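Side-chain contacts in beta-1,3-1,4-glucanase (Caldicellulosiruptor sp. F32, PDB 5H4R), which hydrolyses mixed-linkage beta-1,3-1,4-glucans such as lichenan, as a lichenase of glycoside hydrolase family 5: residues T96-V101 against I324-A329; N139-I144 against C358-N363; N362-F365 against E370-G373. The protein carries 1 engineered substitution. One frame throughout, in Å; residues are numbered along the deposited sequence.

How the contacts relate
All three contacts belong to the sugar-binding end of one eight-stranded parallel barrel. Contact 1 spans the barrel between strands 96-99 and 322-327. Contact 2, its centre about 6 Å from that of contact 1, joins the loop after strand 135-139 to strand 356-361, the neighbour of 322-327; along the chain the segments of these two alternate. Contact 3 comes last, within the loop that follows strand 356-361; it shares N362 and N363 with contact 2, and their centres are about 12 Å apart. Contact 1 lies deepest and contact 3 farthest out. All three touch the chain B glucose, so together they line much of one glycan cleft.

Contact 1: T96-V101 against I324-A329; sequences TIRIPV and IGEFGA. With BGC (beta-D-glucopyranose), chain B.
R98 and G325 face each other across the interior of the barrel, their CA atoms 7.6 Å apart, on strands that are not neighbours in the sheet. The gap is bridged by a long side chain, and arginine suits it: with CG anti to the backbone N (chi1 -179°) and the chain extended as far as NE, the guanidinium is carried across to E326. On the way CD passes 3.6 Å from the carbonyl O of G325, which itself accepts a hydrogen bond from N52. At the end, R98 NH1 forms a salt bridge with E326 OE2 at 2.8 Å, an N-H...O angle of 150°. The proton arrives on the anti lone pair of OE2. NH1 alone of the guanidinium bonds to the carboxylate, and the two planes stand 61° apart, so the groups do not pair side by side. The same OE2 takes a second hydrogen bond, from O2 of the chain B glucose, also at 2.8 Å, while OE1 is held by Y274; a carboxylate suits this place because its two oxygens serve several donors at once. E326 sits where family 5 enzymes carry their nucleophile, at the end of the seventh barrel strand, consistent with that role. R98 is fixed in turn by N52, N187 and a salt bridge to E184. Outside the barrel, I97 and I99 pack on helix 116-131, and I324 and F327 on helix 336-352.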
loop_
_atom_site.group_PDB
_atom_site.type_symbol
_atom_site.label_atom_id
_atom_site.label_comp_id
_atom_site.label_asym_id
_atom_site.label_seq_id
_atom_site.Cartn_x
_atom_site.Cartn_y
_atom_site.Cartn_z
ATOM N N THR A 96 -3.784 -10.768 -4.317
ATOM C CA THR A 96 -4.228 -9.449 -3.890
ATOM C C THR A 96 -3.777 -8.442 -4.930
ATOM O O THR A 96 -2.654 -8.525 -5.425
ATOM C CB THR A 96 -3.646 -9.073 -2.508
ATOM O OG1 THR A 96 -4.152 -9.966 -1.517
ATOM C CG2 THR A 96 -4.052 -7.678 -2.109
ATOM N N ILE A 97 -4.658 -7.508 -5.274
ATOM C CA ILE A 97 -4.306 -6.352 -6.093
ATOM C C ILE A 97 -4.592 -5.109 -5.272
ATOM O O ILE A 97 -5.698 -4.948 -4.743
ATOM C CB ILE A 97 -5.084 -6.303 -7.421
ATOM C CG1 ILE A 97 -4.675 -5.055 -8.209
ATOM C CG2 ILE A 97 -6.558 -6.317 -7.172
ATOM C CD1 ILE A 97 -4.941 -5.171 -9.661
ATOM N N ARG A 98 -3.594 -4.246 -5.141
ATOM C CA ARG A 98 -3.800 -2.948 -4.541
ATOM C C ARG A 98 -3.958 -1.934 -5.666
ATOM O O ARG A 98 -3.131 -1.884 -6.588
ATOM C CB ARG A 98 -2.652 -2.570 -3.606
ATOM C CG ARG A 98 -2.831 -1.211 -2.932
ATOM C CD ARG A 98 -1.978 -1.149 -1.659
ATOM N NE ARG A 98 -1.938 0.128 -0.937
ATOM C CZ ARG A 98 -1.069 1.109 -1.190
ATOM N NH1 ARG A 98 -0.253 1.038 -2.233
ATOM N NH2 ARG A 98 -1.041 2.194 -0.414
ATOM N N ILE A 99 -5.058 -1.179 -5.605
ATOM C CA ILE A 99 -5.412 -0.183 -6.603
ATOM C C ILE A 99 -5.362 1.180 -5.932
ATOM O O ILE A 99 -6.374 1.656 -5.390
ATOM C CB ILE A 99 -6.794 -0.469 -7.204
ATOM C CG1 ILE A 99 -6.821 -1.853 -7.849
ATOM C CG2 ILE A 99 -7.128 0.612 -8.261
ATOM C CD1 ILE A 99 -8.264 -2.320 -8.235
ATOM N N PRO A 100 -4.192 1.809 -5.886
ATOM C CA PRO A 100 -4.108 3.149 -5.291
ATOM C C PRO A 100 -4.819 4.155 -6.173
ATOM O O PRO A 100 -4.713 4.114 -7.405
ATOM C CB PRO A 100 -2.601 3.407 -5.224
ATOM C CG PRO A 100 -2.024 2.570 -6.334
ATOM C CD PRO A 100 -2.892 1.335 -6.386
ATOM N N VAL A 101 -5.554 5.071 -5.541
ATOM C CA VAL A 101 -6.331 6.058 -6.286
ATOM C C VAL A 101 -6.055 7.443 -5.719
ATOM O O VAL A 101 -6.261 7.683 -4.524
ATOM C CB VAL A 101 -7.841 5.779 -6.239
ATOM C CG1 VAL A 101 -8.563 6.817 -7.085
ATOM C CG2 VAL A 101 -8.132 4.369 -6.741
ATOM N N ILE A 324 1.857 -5.245 4.726
ATOM C CA ILE A 324 2.830 -4.362 4.100
ATOM C C ILE A 324 2.278 -4.053 2.710
ATOM O O ILE A 324 2.346 -4.866 1.794
ATOM C CB ILE A 324 4.227 -4.993 4.067
ATOM C CG1 ILE A 324 4.769 -5.149 5.483
ATOM C CG2 ILE A 324 5.168 -4.192 3.185
ATOM C CD1 ILE A 324 6.013 -5.991 5.557
ATOM N N GLY A 325 1.645 -2.886 2.575
ATOM C CA GLY A 325 0.950 -2.562 1.351
ATOM C C GLY A 325 1.856 -2.192 0.196
ATOM O O GLY A 325 1.400 -2.183 -0.949
ATOM N N GLU A 326 3.101 -1.823 0.488
ATOM C CA GLU A 326 4.091 -1.517 -0.552
ATOM C C GLU A 326 5.477 -1.915 -0.077
ATOM O O GLU A 326 5.886 -1.542 1.030
ATOM C CB GLU A 326 4.138 -0.027 -0.925
ATOM C CG GLU A 326 2.903 0.546 -1.557
ATOM C CD GLU A 326 3.034 2.028 -1.874
ATOM O OE1 GLU A 326 4.191 2.519 -1.998
ATOM O OE2 GLU A 326 1.982 2.710 -2.003
ATOM N N PHE A 327 6.176 -2.653 -0.934
ATOM C CA PHE A 327 7.612 -2.823 -0.876
ATOM C C PHE A 327 8.089 -3.092 -2.291
ATOM O O PHE A 327 7.299 -3.295 -3.220
ATOM C CB PHE A 327 8.042 -3.976 0.059
ATOM C CG PHE A 327 7.988 -5.328 -0.576
ATOM C CD1 PHE A 327 6.761 -5.904 -0.921
ATOM C CD2 PHE A 327 9.142 -6.068 -0.818
ATOM C CE1 PHE A 327 6.702 -7.154 -1.507
ATOM C CE2 PHE A 327 9.064 -7.322 -1.398
ATOM C CZ PHE A 327 7.843 -7.858 -1.737
ATOM N N GLY A 328 9.400 -3.088 -2.448
ATOM C CA GLY A 328 10.001 -3.426 -3.724
ATOM C C GLY A 328 11.453 -3.023 -3.710
ATOM O O GLY A 328 11.937 -2.410 -2.764
ATOM N N ALA A 329 12.157 -3.411 -4.778
ATOM C CA ALA A 329 13.532 -2.973 -5.016
ATOM C C ALA A 329 13.612 -2.519 -6.461
ATOM O O ALA A 329 13.234 -3.265 -7.368
ATOM C CB ALA A 329 14.527 -4.094 -4.731
HETATM C C2 BGC B . 4.247 5.814 -2.611
HETATM C C3 BGC B . 4.208 5.422 -4.077
HETATM C C4 BGC B . 5.613 5.596 -4.624
HETATM C C5 BGC B . 6.421 4.454 -4.011
HETATM C C6 BGC B . 7.889 4.481 -4.455
HETATM C C1 BGC B . 5.562 5.443 -1.902
HETATM O O2 BGC B . 3.098 5.267 -1.930
HETATM O O3 BGC B . 3.284 6.291 -4.723
HETATM O O4 BGC B . 5.562 5.449 -6.040
HETATM O O5 BGC B . 6.361 4.476 -2.585
HETATM O O6 BGC B . 8.513 5.755 -4.268
#

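Contact 2: N139-I144 against C358-N363; sequences NIHHDI and CWWDNN. With BGC (beta-D-glucopyranose), chain B; BGC (beta-D-glucopyranose), chain C.
H141 and W360 approach each other across the mouth of the (beta/alpha)8, or TIM, barrel, where loops and strand ends form the glycan cleft. The tryptophan starts from CB, which is directed toward the histidine loop, and chi1 of -179° swings CG away from the backbone N, sending the indole into the cleft. CD1 is 3.8 Å from O2 of the chain C glucose. Next along the rim, NE1 donates to that hydroxyl at 3.0 Å, with the oxygen at the edge of the indole. CE2 and CZ2 run close to O4 of the chain B glucose, whose C3 lies 3.6 Å above one face of the ring, offset toward the rim. The far corner, CH2, reaches H141 NE2 at 4.0 Å. The rings are nearly parallel, at 4°, but stepped, the imidazole lying above and beyond the indole's rim, so they hardly overlap. Tryptophan suits the site by joining a broad apolar face for sugar carbons to an N-H for a hydroxyl; with an alanine in its place, O2 of the chain C glucose would probably lose this donor and the chain B glucose the surface beneath C3. Histidine brings a polar ring edge instead: H141 NE2 shares a hydrogen bond with O3 of the chain B glucose at 3.0 Å. On its other nitrogen, ND1 accepts from N139 ND2 at 3.0 Å, lying within both the imidazole and the amide planes.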
loop_
_atom_site.group_PDB
_atom_site.type_symbol
_atom_site.label_atom_id
_atom_site.label_comp_id
_atom_site.label_asym_id
_atom_site.label_seq_id
_atom_site.Cartn_x
_atom_site.Cartn_y
_atom_site.Cartn_z
ATOM N N ASN A 139 -7.709 2.955 -1.942
ATOM C CA ASN A 139 -7.290 3.918 -0.918
ATOM C C ASN A 139 -7.530 5.353 -1.385
ATOM O O ASN A 139 -8.147 5.601 -2.429
ATOM C CB ASN A 139 -5.808 3.709 -0.563
ATOM C CG ASN A 139 -4.850 4.191 -1.651
ATOM O OD1 ASN A 139 -5.238 4.693 -2.706
ATOM N ND2 ASN A 139 -3.561 4.055 -1.371
ATOM N N ILE A 140 -7.068 6.297 -0.554
ATOM C CA ILE A 140 -6.738 7.675 -0.941
ATOM C C ILE A 140 -5.216 7.769 -1.063
ATOM O O ILE A 140 -4.506 7.476 -0.092
ATOM C CB ILE A 140 -7.256 8.675 0.112
ATOM C CG1 ILE A 140 -8.787 8.686 0.192
ATOM C CG2 ILE A 140 -6.673 10.096 -0.128
ATOM C CD1 ILE A 140 -9.369 9.594 1.253
ATOM N N HIS A 141 -4.686 8.176 -2.236
ATOM C CA HIS A 141 -3.252 8.093 -2.464
ATOM C C HIS A 141 -2.632 9.485 -2.451
ATOM O O HIS A 141 -2.413 10.045 -1.355
ATOM C CB HIS A 141 -2.986 7.274 -3.732
ATOM C CG HIS A 141 -1.660 6.603 -3.717
ATOM N ND1 HIS A 141 -1.417 5.442 -3.004
ATOM C CD2 HIS A 141 -0.485 6.948 -4.303
ATOM C CE1 HIS A 141 -0.155 5.092 -3.180
ATOM N NE2 HIS A 141 0.427 5.982 -3.971
ATOM N N HIS A 142 -2.277 10.069 -3.607
ATOM C CA HIS A 142 -1.508 11.325 -3.666
ATOM C C HIS A 142 -2.426 12.539 -3.552
ATOM O O HIS A 142 -2.468 13.405 -4.428
ATOM C CB HIS A 142 -0.690 11.462 -4.946
ATOM C CG HIS A 142 0.403 10.464 -5.125
ATOM N ND1 HIS A 142 1.350 10.188 -4.158
ATOM C CD2 HIS A 142 0.736 9.709 -6.204
ATOM C CE1 HIS A 142 2.196 9.280 -4.624
ATOM N NE2 HIS A 142 1.851 8.985 -5.866
ATOM N N ASP A 143 -3.130 12.605 -2.420
ATOM C CA ASP A 143 -4.032 13.694 -2.079
ATOM C C ASP A 143 -3.568 14.433 -0.826
ATOM O O ASP A 143 -4.372 15.054 -0.132
ATOM C CB ASP A 143 -5.454 13.175 -1.864
ATOM C CG ASP A 143 -6.086 12.610 -3.128
ATOM O OD1 ASP A 143 -5.641 12.957 -4.231
ATOM O OD2 ASP A 143 -7.083 11.863 -3.007
ATOM N N ILE A 144 -2.270 14.405 -0.528
ATOM C CA ILE A 144 -1.763 14.939 0.733
ATOM C C ILE A 144 -1.345 16.384 0.461
ATOM O O ILE A 144 -0.203 16.681 0.101
ATOM C CB ILE A 144 -0.630 14.086 1.299
ATOM C CG1 ILE A 144 -1.022 12.599 1.297
ATOM C CG2 ILE A 144 -0.250 14.575 2.704
ATOM C CD1 ILE A 144 -2.271 12.246 2.116
ATOM N N CYS A 358 2.813 -6.570 -0.515
ATOM C CA CYS A 358 2.413 -6.210 -1.876
ATOM C C CYS A 358 3.536 -5.449 -2.585
ATOM O O CYS A 358 3.939 -4.372 -2.130
ATOM C CB CYS A 358 1.157 -5.340 -1.885
ATOM S SG CYS A 358 -0.226 -5.997 -0.896
ATOM N N TRP A 359 4.010 -5.993 -3.708
ATOM C CA TRP A 359 5.046 -5.335 -4.501
ATOM C C TRP A 359 4.496 -4.129 -5.260
ATOM O O TRP A 359 3.392 -4.161 -5.826
ATOM C CB TRP A 359 5.641 -6.338 -5.494
ATOM C CG TRP A 359 6.787 -5.789 -6.331
ATOM C CD1 TRP A 359 6.691 -4.963 -7.428
ATOM C CD2 TRP A 359 8.182 -6.034 -6.137
ATOM N NE1 TRP A 359 7.944 -4.668 -7.914
ATOM C CE2 TRP A 359 8.879 -5.306 -7.135
ATOM C CE3 TRP A 359 8.918 -6.783 -5.204
ATOM C CZ2 TRP A 359 10.270 -5.329 -7.245
ATOM C CZ3 TRP A 359 10.317 -6.808 -5.316
ATOM C CH2 TRP A 359 10.973 -6.085 -6.330
ATOM N N TRP A 360 5.289 -3.062 -5.293
ATOM C CA TRP A 360 4.951 -1.830 -6.011
ATOM C C TRP A 360 5.370 -1.986 -7.473
ATOM O O TRP A 360 6.549 -1.876 -7.798
ATOM C CB TRP A 360 5.672 -0.646 -5.367
ATOM C CG TRP A 360 5.379 0.643 -6.022
ATOM C CD1 TRP A 360 6.221 1.387 -6.780
ATOM C CD2 TRP A 360 4.139 1.339 -5.999
ATOM N NE1 TRP A 360 5.585 2.516 -7.237
ATOM C CE2 TRP A 360 4.300 2.511 -6.770
ATOM C CE3 TRP A 360 2.903 1.098 -5.396
ATOM C CZ2 TRP A 360 3.286 3.428 -6.940
ATOM C CZ3 TRP A 360 1.904 2.018 -5.561
ATOM C CH2 TRP A 360 2.092 3.171 -6.329
ATOM N N ASP A 361 4.413 -2.240 -8.375
ATOM C CA ASP A 361 4.721 -2.417 -9.796
ATOM C C ASP A 361 4.180 -1.207 -10.548
ATOM O O ASP A 361 2.986 -1.140 -10.871
ATOM C CB ASP A 361 4.141 -3.716 -10.353
ATOM C CG ASP A 361 4.671 -4.032 -11.747
ATOM O OD1 ASP A 361 5.064 -3.076 -12.460
ATOM O OD2 ASP A 361 4.640 -5.221 -12.145
ATOM N N ASN A 362 5.074 -0.270 -10.863
ATOM C CA ASN A 362 4.701 0.973 -11.519
ATOM C C ASN A 362 4.945 0.953 -13.036
ATOM O O ASN A 362 4.892 2.005 -13.673
ATOM C CB ASN A 362 5.430 2.157 -10.877
ATOM C CG ASN A 362 6.940 2.103 -11.084
ATOM O OD1 ASN A 362 7.470 1.100 -11.538
ATOM N ND2 ASN A 362 7.625 3.176 -10.742
ATOM N N ASN A 363 5.142 -0.230 -13.635
ATOM C CA ASN A 363 5.340 -0.385 -15.072
ATOM C C ASN A 363 6.526 0.429 -15.599
ATOM O O ASN A 363 6.552 0.785 -16.780
ATOM C CB ASN A 363 4.084 0.000 -15.865
ATOM C CG ASN A 363 4.049 -0.614 -17.259
ATOM O OD1 ASN A 363 4.494 -1.741 -17.443
ATOM N ND2 ASN A 363 3.511 0.120 -18.242
HETATM C C2 BGC B . 4.247 5.814 -2.611
HETATM C C3 BGC B . 4.208 5.422 -4.077
HETATM C C4 BGC B . 5.613 5.596 -4.624
HETATM C C5 BGC B . 6.421 4.454 -4.011
HETATM C C6 BGC B . 7.889 4.481 -4.455
HETATM C C1 BGC B . 5.562 5.443 -1.902
HETATM O O2 BGC B . 3.098 5.267 -1.930
HETATM O O3 BGC B . 3.284 6.291 -4.723
HETATM O O4 BGC B . 5.562 5.449 -6.040
HETATM O O5 BGC B . 6.361 4.476 -2.585
HETATM O O6 BGC B . 8.513 5.755 -4.268
HETATM C C2 BGC C . 6.522 5.911 -8.161
HETATM C C3 BGC C . 7.223 6.990 -8.974
HETATM C C4 BGC C . 6.371 8.258 -8.967
HETATM C C5 BGC C . 6.040 8.665 -7.528
HETATM C C6 BGC C . 5.091 9.851 -7.463
HETATM C C1 BGC C . 6.261 6.443 -6.762
HETATM O O2 BGC C . 7.358 4.748 -8.112
HETATM O O3 BGC C . 7.377 6.479 -10.306
HETATM O O4 BGC C . 7.177 9.308 -9.528
HETATM O O5 BGC C . 5.420 7.593 -6.862
HETATM O O6 BGC C . 5.027 10.331 -6.101
#

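Contact 3: N362-F365 against E370-G373; sequences NNAF and ENFG. With BGC (beta-D-glucopyranose), chain C; BGC (beta-D-glucopyranose), chain B.
N362 holds the backbone of E370 by a short, nearly straight hydrogen bond: ND2 donates to the carbonyl O of E370 at 2.7 Å and 174°, in the plane of both groups. The same ND2 has weak bonds to O2 and O3 of the chain C glucose, so one amide nitrogen serves both loop and sugar. E370 meets the ligand more strongly through its extended side chain, whose OE1 accepts from O2 of the chain C glucose at 2.8 Å and from O6 of the chain B glucose at 2.7 Å; a glutamate is long enough to place one oxygen between two hydroxyls.

Behind this shell, the other end of the asparagine amide fixes its rotation. With CG between the backbone N and the carbonyl carbon (chi1 66°), OD1 turns back to the chain and receives A364 N at 3.2 Å from above the carbonyl plane. This is an Asx turn, in the loop that follows the last strand of the barrel. F372 N adds a weak bond to the same oxygen.

Farther out, G373 N donates to the carbonyl O of A364 at 2.9 Å, and G373 CA lies over the face of the F365 ring, 4.0 Å from its centroid, in a CH-pi contact. A CB on G373 would clash with both F365 and A364, so glycine fits here. The side chain of N371 is anchored by a hydrogen bond from ND2 to the carbonyl of G367, and the F372 ring meets W360 edge-to-face while the backbone carbonyl of F372 accepts from W359 NE1.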
loop_
_atom_site.group_PDB
_atom_site.type_symbol
_atom_site.label_atom_id
_atom_site.label_comp_id
_atom_site.label_asym_id
_atom_site.label_seq_id
_atom_site.Cartn_x
_atom_site.Cartn_y
_atom_site.Cartn_z
ATOM N N ASN A 362 5.074 -0.270 -10.863
ATOM C CA ASN A 362 4.701 0.973 -11.519
ATOM C C ASN A 362 4.945 0.953 -13.036
ATOM O O ASN A 362 4.892 2.005 -13.673
ATOM C CB ASN A 362 5.430 2.157 -10.877
ATOM C CG ASN A 362 6.940 2.103 -11.084
ATOM O OD1 ASN A 362 7.470 1.100 -11.538
ATOM N ND2 ASN A 362 7.625 3.176 -10.742
ATOM N N ASN A 363 5.142 -0.230 -13.635
ATOM C CA ASN A 363 5.340 -0.385 -15.072
ATOM C C ASN A 363 6.526 0.429 -15.599
ATOM O O ASN A 363 6.552 0.785 -16.780
ATOM C CB ASN A 363 4.084 0.000 -15.865
ATOM C CG ASN A 363 4.049 -0.614 -17.259
ATOM O OD1 ASN A 363 4.494 -1.741 -17.443
ATOM N ND2 ASN A 363 3.511 0.120 -18.242
ATOM N N ALA A 364 7.499 0.732 -14.742
ATOM C CA ALA A 364 8.677 1.496 -15.137
ATOM C C ALA A 364 9.894 0.576 -15.153
ATOM O O ALA A 364 10.201 -0.068 -14.145
ATOM C CB ALA A 364 8.923 2.674 -14.187
ATOM N N PHE A 365 10.608 0.554 -16.289
ATOM C CA PHE A 365 11.695 -0.396 -16.499
ATOM C C PHE A 365 13.032 0.242 -16.865
ATOM O O PHE A 365 14.086 -0.324 -16.561
ATOM C CB PHE A 365 11.303 -1.392 -17.604
ATOM C CG PHE A 365 10.134 -2.252 -17.221
ATOM C CD1 PHE A 365 10.320 -3.383 -16.449
ATOM C CD2 PHE A 365 8.847 -1.905 -17.603
ATOM C CE1 PHE A 365 9.248 -4.161 -16.061
ATOM C CE2 PHE A 365 7.768 -2.678 -17.199
ATOM C CZ PHE A 365 7.974 -3.796 -16.434
ATOM N N GLU A 370 11.916 5.655 -11.134
ATOM C CA GLU A 370 11.959 4.556 -10.169
ATOM C C GLU A 370 11.525 3.277 -10.872
ATOM O O GLU A 370 10.332 3.032 -11.070
ATOM C CB GLU A 370 11.056 4.862 -8.987
ATOM C CG GLU A 370 11.431 6.138 -8.276
ATOM C CD GLU A 370 10.558 6.470 -7.077
ATOM O OE1 GLU A 370 9.659 5.670 -6.749
ATOM O OE2 GLU A 370 10.780 7.555 -6.475
ATOM N N ASN A 371 12.479 2.423 -11.205
ATOM C CA ASN A 371 12.190 1.311 -12.110
ATOM C C ASN A 371 11.852 0.055 -11.303
ATOM O O ASN A 371 12.633 -0.897 -11.136
ATOM C CB ASN A 371 13.343 1.144 -13.088
ATOM C CG ASN A 371 13.496 2.365 -13.991
ATOM O OD1 ASN A 371 12.509 3.072 -14.268
ATOM N ND2 ASN A 371 14.727 2.635 -14.438
ATOM N N PHE A 372 10.607 0.043 -10.832
ATOM C CA PHE A 372 10.057 -1.015 -10.005
ATOM C C PHE A 372 9.229 -2.024 -10.805
ATOM O O PHE A 372 8.654 -2.939 -10.215
ATOM C CB PHE A 372 9.162 -0.395 -8.916
ATOM C CG PHE A 372 9.907 0.220 -7.751
ATOM C CD1 PHE A 372 10.497 -0.600 -6.797
ATOM C CD2 PHE A 372 9.935 1.591 -7.556
ATOM C CE1 PHE A 372 11.142 -0.060 -5.697
ATOM C CE2 PHE A 372 10.571 2.148 -6.454
ATOM C CZ PHE A 372 11.189 1.304 -5.526
ATOM N N GLY A 373 9.143 -1.867 -12.124
ATOM C CA GLY A 373 8.246 -2.688 -12.904
ATOM C C GLY A 373 8.648 -4.149 -12.899
ATOM O O GLY A 373 9.839 -4.495 -12.895
HETATM C C2 BGC C . 6.522 5.911 -8.161
HETATM C C3 BGC C . 7.223 6.990 -8.974
HETATM C C4 BGC C . 6.371 8.258 -8.967
HETATM C C5 BGC C . 6.040 8.665 -7.528
HETATM C C6 BGC C . 5.091 9.851 -7.463
HETATM C C1 BGC C . 6.261 6.443 -6.762
HETATM O O2 BGC C . 7.358 4.748 -8.112
HETATM O O3 BGC C . 7.377 6.479 -10.306
HETATM O O4 BGC C . 7.177 9.308 -9.528
HETATM O O5 BGC C . 5.420 7.593 -6.862
HETATM O O6 BGC C . 5.027 10.331 -6.101
HETATM C C2 BGC B . 4.247 5.814 -2.611
HETATM C C3 BGC B . 4.208 5.422 -4.077
HETATM C C4 BGC B . 5.613 5.596 -4.624
HETATM C C5 BGC B . 6.421 4.454 -4.011
HETATM C C6 BGC B . 7.889 4.481 -4.455
HETATM C C1 BGC B . 5.562 5.443 -1.902
HETATM O O2 BGC B . 3.098 5.267 -1.930
HETATM O O3 BGC B . 3.284 6.291 -4.723
HETATM O O4 BGC B . 5.562 5.449 -6.040
HETATM O O5 BGC B . 6.361 4.476 -2.585
HETATM O O6 BGC B . 8.513 5.755 -4.268
#